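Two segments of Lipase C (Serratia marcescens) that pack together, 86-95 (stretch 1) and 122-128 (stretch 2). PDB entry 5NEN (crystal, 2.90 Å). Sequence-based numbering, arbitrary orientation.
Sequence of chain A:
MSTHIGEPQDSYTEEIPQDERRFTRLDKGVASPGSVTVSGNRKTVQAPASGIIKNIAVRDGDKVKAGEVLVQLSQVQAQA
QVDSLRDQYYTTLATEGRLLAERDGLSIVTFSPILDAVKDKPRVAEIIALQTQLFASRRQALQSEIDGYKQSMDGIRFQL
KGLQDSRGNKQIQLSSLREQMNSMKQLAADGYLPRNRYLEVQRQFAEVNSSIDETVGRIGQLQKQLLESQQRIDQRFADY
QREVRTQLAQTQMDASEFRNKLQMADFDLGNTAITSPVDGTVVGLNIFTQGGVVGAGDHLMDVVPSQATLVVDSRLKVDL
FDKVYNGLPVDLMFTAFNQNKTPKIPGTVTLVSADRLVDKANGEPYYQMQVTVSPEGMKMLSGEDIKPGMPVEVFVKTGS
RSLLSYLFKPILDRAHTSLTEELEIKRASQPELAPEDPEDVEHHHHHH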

ATOM      1  N   ARG A  86     -21.840  14.945  -6.712  1.00 53.12           N
ATOM      2  CA  ARG A  86     -21.695  13.907  -7.716  1.00 51.47           C
ATOM      3  C   ARG A  86     -20.248  13.654  -7.916  1.00 63.44           C
ATOM      4  O   ARG A  86     -19.822  12.521  -8.111  1.00 76.64           O
ATOM      5  N   ASP A  87     -19.475  14.713  -7.852  1.00 58.15           N
ATOM      6  CA  ASP A  87     -18.068  14.520  -8.030  1.00 65.10           C
ATOM      7  C   ASP A  87     -17.506  13.653  -6.922  1.00 64.58           C
ATOM      8  O   ASP A  87     -16.943  12.587  -7.193  1.00 78.81           O
ATOM      9  N   GLN A  88     -17.737  14.049  -5.678  1.00 50.56           N
ATOM     10  CA  GLN A  88     -17.168  13.312  -4.558  1.00 68.91           C
ATOM     11  C   GLN A  88     -17.604  11.847  -4.604  1.00 72.11           C
ATOM     12  O   GLN A  88     -16.786  10.901  -4.485  1.00 62.47           O
ATOM     13  N   TYR A  89     -18.890  11.679  -4.869  1.00 63.33           N
ATOM     14  CA  TYR A  89     -19.480  10.365  -5.006  1.00 65.05           C
ATOM     15  C   TYR A  89     -18.709   9.563  -6.040  1.00 75.23           C
ATOM     16  O   TYR A  89     -18.295   8.425  -5.788  1.00 71.69           O
ATOM     17  N   TYR A  90     -18.479  10.184  -7.189  1.00 69.40           N
ATOM     18  CA  TYR A  90     -17.788   9.511  -8.268  1.00 67.83           C
ATOM     19  C   TYR A  90     -16.397   9.098  -7.808  1.00 61.93           C
ATOM     20  O   TYR A  90     -15.875   8.032  -8.228  1.00 62.27           O
ATOM     21  N   THR A  91     -15.797   9.904  -6.928  1.00 45.28           N
ATOM     22  CA  THR A  91     -14.429   9.558  -6.534  1.00 65.48           C
ATOM     23  C   THR A  91     -14.449   8.297  -5.665  1.00 68.98           C
ATOM     24  O   THR A  91     -13.655   7.343  -5.856  1.00 68.84           O
ATOM     25  N   THR A  92     -15.385   8.264  -4.727  1.00 68.64           N
ATOM     26  CA  THR A  92     -15.462   7.078  -3.895  1.00 62.62           C
ATOM     27  C   THR A  92     -15.828   5.865  -4.747  1.00 65.98           C
ATOM     28  O   THR A  92     -15.284   4.804  -4.511  1.00 68.22           O
ATOM     29  N   LEU A  93     -16.707   6.016  -5.743  1.00 54.10           N
ATOM     30  CA  LEU A  93     -17.051   4.871  -6.601  1.00 60.88           C
ATOM     31  C   LEU A  93     -15.830   4.278  -7.257  1.00 68.54           C
ATOM     32  O   LEU A  93     -15.675   3.053  -7.298  1.00 85.79           O
ATOM     33  N   ALA A  94     -14.955   5.139  -7.754  1.00 61.64           N
ATOM     34  CA  ALA A  94     -13.736   4.626  -8.347  1.00 70.36           C
ATOM     35  C   ALA A  94     -12.981   3.827  -7.298  1.00 79.56           C
ATOM     36  O   ALA A  94     -12.694   2.622  -7.469  1.00 89.25           O
ATOM     37  N   THR A  95     -12.744   4.476  -6.166  1.00 70.24           N
ATOM     38  CA  THR A  95     -11.985   3.835  -5.107  1.00 63.65           C
ATOM     39  C   THR A  95     -12.535   2.499  -4.648  1.00 73.96           C
ATOM     40  O   THR A  95     -11.802   1.542  -4.425  1.00 83.85           O
ATOM     41  N   PRO A 122     -14.452  14.670 -17.726  1.00 96.01           N
ATOM     42  CA  PRO A 122     -12.996  14.538 -17.569  1.00 87.90           C
ATOM     43  C   PRO A 122     -12.535  14.148 -16.157  1.00 80.11           C
ATOM     44  O   PRO A 122     -11.688  13.269 -16.086  1.00 96.24           O
ATOM     45  N   ARG A 123     -13.066  14.714 -15.081  1.00 67.10           N
ATOM     46  CA  ARG A 123     -12.640  14.275 -13.742  1.00 75.58           C
ATOM     47  C   ARG A 123     -12.936  12.789 -13.494  1.00 78.06           C
ATOM     48  O   ARG A 123     -12.158  12.085 -12.846  1.00 74.88           O
ATOM     49  N   VAL A 124     -14.079  12.322 -13.982  1.00 72.82           N
ATOM     50  CA  VAL A 124     -14.401  10.904 -13.889  1.00 63.32           C
ATOM     51  C   VAL A 124     -13.337  10.049 -14.580  1.00 67.11           C
ATOM     52  O   VAL A 124     -12.767   9.131 -13.976  1.00 73.43           O
ATOM     53  N   ALA A 125     -13.047  10.375 -15.835  1.00 71.26           N
ATOM     54  CA  ALA A 125     -12.055   9.636 -16.605  1.00 74.74           C
ATOM     55  C   ALA A 125     -10.717   9.658 -15.885  1.00 79.10           C
ATOM     56  O   ALA A 125     -10.015   8.635 -15.795  1.00 77.84           O
ATOM     57  N   GLU A 126     -10.417  10.827 -15.323  1.00 72.04           N
ATOM     58  CA  GLU A 126      -9.180  11.071 -14.592  1.00 70.87           C
ATOM     59  C   GLU A 126      -9.059  10.126 -13.423  1.00 71.40           C
ATOM     60  O   GLU A 126      -8.022   9.469 -13.252  1.00 74.95           O
ATOM     61  N   ILE A 127     -10.122  10.055 -12.626  1.00 65.88           N
ATOM     62  CA  ILE A 127     -10.050   9.293 -11.390  1.00 66.42           C
ATOM     63  C   ILE A 127     -10.026   7.814 -11.705  1.00 62.58           C
ATOM     64  O   ILE A 127      -9.399   7.046 -11.003  1.00 72.54           O
ATOM     65  N   ILE A 128     -10.678   7.420 -12.785  1.00 57.80           N
ATOM     66  CA  ILE A 128     -10.631   6.033 -13.166  1.00 54.71           C
ATOM     67  C   ILE A 128      -9.198   5.694 -13.541  1.00 67.70           C
ATOM     68  O   ILE A 128      -8.668   4.641 -13.189  1.00 73.04           O
TER

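Two helices running in nearly the same direction often meet along a stripe of side chains spaced three or four residues apart, and segments 86-95 and 122-128 of Lipase C give a compact example. Their axes approach to 9.5 Å and diverge by 23°, and the contact buries 311 Å² in total. On the first helix the stripe is Asp-87, Tyr-90, Thr-91 and Ala-94; on the second it is Arg-123, Val-124 and Ile-127.

Arg-86 opens the first segment out of reach of its partner. At Asp-87 the CA-to-CB bond points sideways, yet with chi1 in t the carboxylate comes nearer the second helix. Arg-123 points toward the first helix and extends to meet it, with chi1 m, chi2 t and chi3 between wells at 109°. The two form a salt bridge, with Asp-87 OD2 lying 3.2 Å from Arg-123 NH1, at the edge of the guanidinium and near its plane. Arg-123 NH1 also donates a weak hydrogen bond to Asp-87 OD1 at 3.3 Å; the line is almost straight (169°), so length rather than direction limits it. Arg-123 NH2 is satisfied elsewhere in the structure.

Gln-88 points away and Tyr-89 is out of reach, as expected on the far side of a helical turn. Tyr-90 then points toward the second helix. Its chi1 is m, and the ring meets Val-124 obliquely, with Tyr-90 CD2 3.7 Å from Val-124 CG2. Val-124, itself sideways with chi1 t, supplies this methyl as an apolar partner.

Thr-91 shows how a polar residue can serve a buried apolar contact. Its CA-to-CB bond is sideways and chi1 is m; OG1 donates to the backbone at Asp-87 O, 3.3 Å away, within its own helix. The methyl remains for packing, and Thr-91 CG2 lies 3.8 Å from Ile-127 CG1.

Thr-92, with chi1 p, points away and returns its hydroxyl to its own helix, OG1 donating to Tyr-89 O at 2.6 Å. Leu-93 is also too distant to take part. Ala-94 points toward the second helix, and its CB sits 3.9 Å from Ile-127 CG2. Close backbones accompany this small residue: Ala-94 CA and Ile-128 CA are 5.9 Å apart.

Ile-127, pointing toward the first helix with chi1 t and chi2 p, thus packs against both Thr-91 and Ala-94, its CG1 near both and its CG2 also close to Ala-94, and has the largest covered area of any residue here. The general lesson is a graded seam, with a charged pair at one end giving way to close apolar packing.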

ATOM      1  CB  ARG A  86     -22.339  14.243  -9.038  1.00 43.58           C
ATOM      2  CG  ARG A  86     -23.728  13.644  -9.193  1.00 54.97           C
ATOM      3  CD  ARG A  86     -24.356  14.115 -10.490  1.00 82.30           C
ATOM      4  NE  ARG A  86     -25.652  13.496 -10.725  1.00 96.81           N
ATOM      5  CZ  ARG A  86     -26.198  13.362 -11.927  1.00 99.23           C
ATOM      6  NH1 ARG A  86     -25.547  13.807 -12.995  1.00104.69           N
ATOM      7  NH2 ARG A  86     -27.387  12.782 -12.060  1.00 91.22           N
ATOM      8  CB  ASP A  87     -17.352  15.851  -8.052  1.00 69.87           C
ATOM      9  CG  ASP A  87     -15.888  15.676  -8.177  1.00 70.98           C
ATOM     10  OD1 ASP A  87     -15.437  15.475  -9.327  1.00 69.24           O
ATOM     11  OD2 ASP A  87     -15.210  15.686  -7.123  1.00 69.88           O
ATOM     12  CB  GLN A  88     -17.567  13.997  -3.271  1.00 64.90           C
ATOM     13  CG  GLN A  88     -17.262  15.458  -3.424  1.00 81.12           C
ATOM     14  CD  GLN A  88     -17.526  16.270  -2.190  1.00 89.39           C
ATOM     15  OE1 GLN A  88     -16.986  15.982  -1.122  1.00 69.58           O
ATOM     16  NE2 GLN A  88     -18.353  17.313  -2.332  1.00 90.88           N
ATOM     17  CB  TYR A  89     -20.935  10.488  -5.420  1.00 57.56           C
ATOM     18  CG  TYR A  89     -21.672   9.178  -5.448  1.00 63.65           C
ATOM     19  CD1 TYR A  89     -21.524   8.251  -4.421  1.00 84.69           C
ATOM     20  CD2 TYR A  89     -22.540   8.873  -6.481  1.00 56.89           C
ATOM     21  CE1 TYR A  89     -22.216   7.040  -4.437  1.00 81.60           C
ATOM     22  CE2 TYR A  89     -23.226   7.673  -6.515  1.00 58.87           C
ATOM     23  CZ  TYR A  89     -23.062   6.760  -5.495  1.00 71.02           C
ATOM     24  OH  TYR A  89     -23.749   5.573  -5.540  1.00 66.21           O
ATOM     25  CB  TYR A  90     -17.727  10.402  -9.509  1.00 58.18           C
ATOM     26  CG  TYR A  90     -19.075  10.597 -10.178  1.00 65.33           C
ATOM     27  CD1 TYR A  90     -20.081   9.656 -10.053  1.00 69.62           C
ATOM     28  CD2 TYR A  90     -19.349  11.740 -10.919  1.00 70.91           C
ATOM     29  CE1 TYR A  90     -21.313   9.837 -10.667  1.00 80.34           C
ATOM     30  CE2 TYR A  90     -20.589  11.940 -11.528  1.00 63.88           C
ATOM     31  CZ  TYR A  90     -21.564  10.987 -11.407  1.00 76.88           C
ATOM     32  OH  TYR A  90     -22.793  11.180 -12.024  1.00 79.27           O
ATOM     33  CB  THR A  91     -13.698  10.696  -5.800  1.00 66.06           C
ATOM     34  OG1 THR A  91     -13.794  11.909  -6.553  1.00 78.39           O
ATOM     35  CG2 THR A  91     -12.253  10.345  -5.680  1.00 38.28           C
ATOM     36  CB  THR A  92     -16.447   7.235  -2.774  1.00 49.53           C
ATOM     37  OG1 THR A  92     -17.670   7.697  -3.333  1.00 77.98           O
ATOM     38  CG2 THR A  92     -15.939   8.277  -1.808  1.00 50.07           C
ATOM     39  CB  LEU A  93     -18.057   5.248  -7.689  1.00 54.28           C
ATOM     40  CG  LEU A  93     -19.452   5.412  -7.117  1.00 51.96           C
ATOM     41  CD1 LEU A  93     -20.436   5.691  -8.193  1.00 49.94           C
ATOM     42  CD2 LEU A  93     -19.790   4.110  -6.452  1.00 48.46           C
ATOM     43  CB  ALA A  94     -12.873   5.768  -8.871  1.00 74.31           C
ATOM     44  CB  THR A  95     -11.911   4.768  -3.943  1.00 59.28           C
ATOM     45  OG1 THR A  95     -11.016   5.822  -4.315  1.00 67.60           O
ATOM     46  CG2 THR A  95     -11.389   4.057  -2.677  1.00 48.91           C
ATOM     47  CB  PRO A 122     -12.479  15.935 -17.963  1.00 91.08           C
ATOM     48  CG  PRO A 122     -13.644  16.843 -17.844  1.00104.09           C
ATOM     49  CD  PRO A 122     -14.842  16.000 -18.199  1.00106.84           C
ATOM     50  CB  ARG A 123     -13.310  15.086 -12.639  1.00 79.53           C
ATOM     51  CG  ARG A 123     -12.918  16.536 -12.563  1.00 66.42           C
ATOM     52  CD  ARG A 123     -13.089  17.020 -11.147  1.00 59.65           C
ATOM     53  NE  ARG A 123     -11.797  17.258 -10.519  1.00 75.01           N
ATOM     54  CZ  ARG A 123     -11.514  17.017  -9.241  1.00 82.22           C
ATOM     55  NH1 ARG A 123     -12.430  16.508  -8.428  1.00 73.30           N
ATOM     56  NH2 ARG A 123     -10.301  17.285  -8.780  1.00 96.92           N
ATOM     57  CB  VAL A 124     -15.780  10.622 -14.496  1.00 51.19           C
ATOM     58  CG1 VAL A 124     -15.935   9.173 -14.788  1.00 58.36           C
ATOM     59  CG2 VAL A 124     -16.875  11.087 -13.551  1.00 52.19           C
ATOM     60  CB  ALA A 125     -11.917  10.226 -17.970  1.00 56.44           C
ATOM     61  CB  GLU A 126      -9.123  12.523 -14.083  1.00 56.53           C
ATOM     62  CG  GLU A 126      -7.817  12.918 -13.408  1.00 48.45           C
ATOM     63  CD  GLU A 126      -7.750  14.392 -13.043  1.00 68.46           C
ATOM     64  OE1 GLU A 126      -8.703  15.140 -13.356  1.00 84.03           O
ATOM     65  OE2 GLU A 126      -6.749  14.807 -12.420  1.00 71.46           O
ATOM     66  CB  ILE A 127     -11.196   9.647 -10.388  1.00 50.38           C
ATOM     67  CG1 ILE A 127     -10.803   9.180  -9.001  1.00 54.62           C
ATOM     68  CG2 ILE A 127     -12.529   9.096 -10.776  1.00 38.82           C
ATOM     69  CD1 ILE A 127      -9.489   9.780  -8.551  1.00 56.64           C
ATOM     70  CB  ILE A 128     -11.536   5.743 -14.330  1.00 54.62           C
ATOM     71  CG1 ILE A 128     -12.992   5.855 -13.899  1.00 51.78           C
ATOM     72  CG2 ILE A 128     -11.195   4.378 -14.917  1.00 53.04           C
ATOM     73  CD1 ILE A 128     -13.925   6.041 -15.068  1.00 65.74           C
TER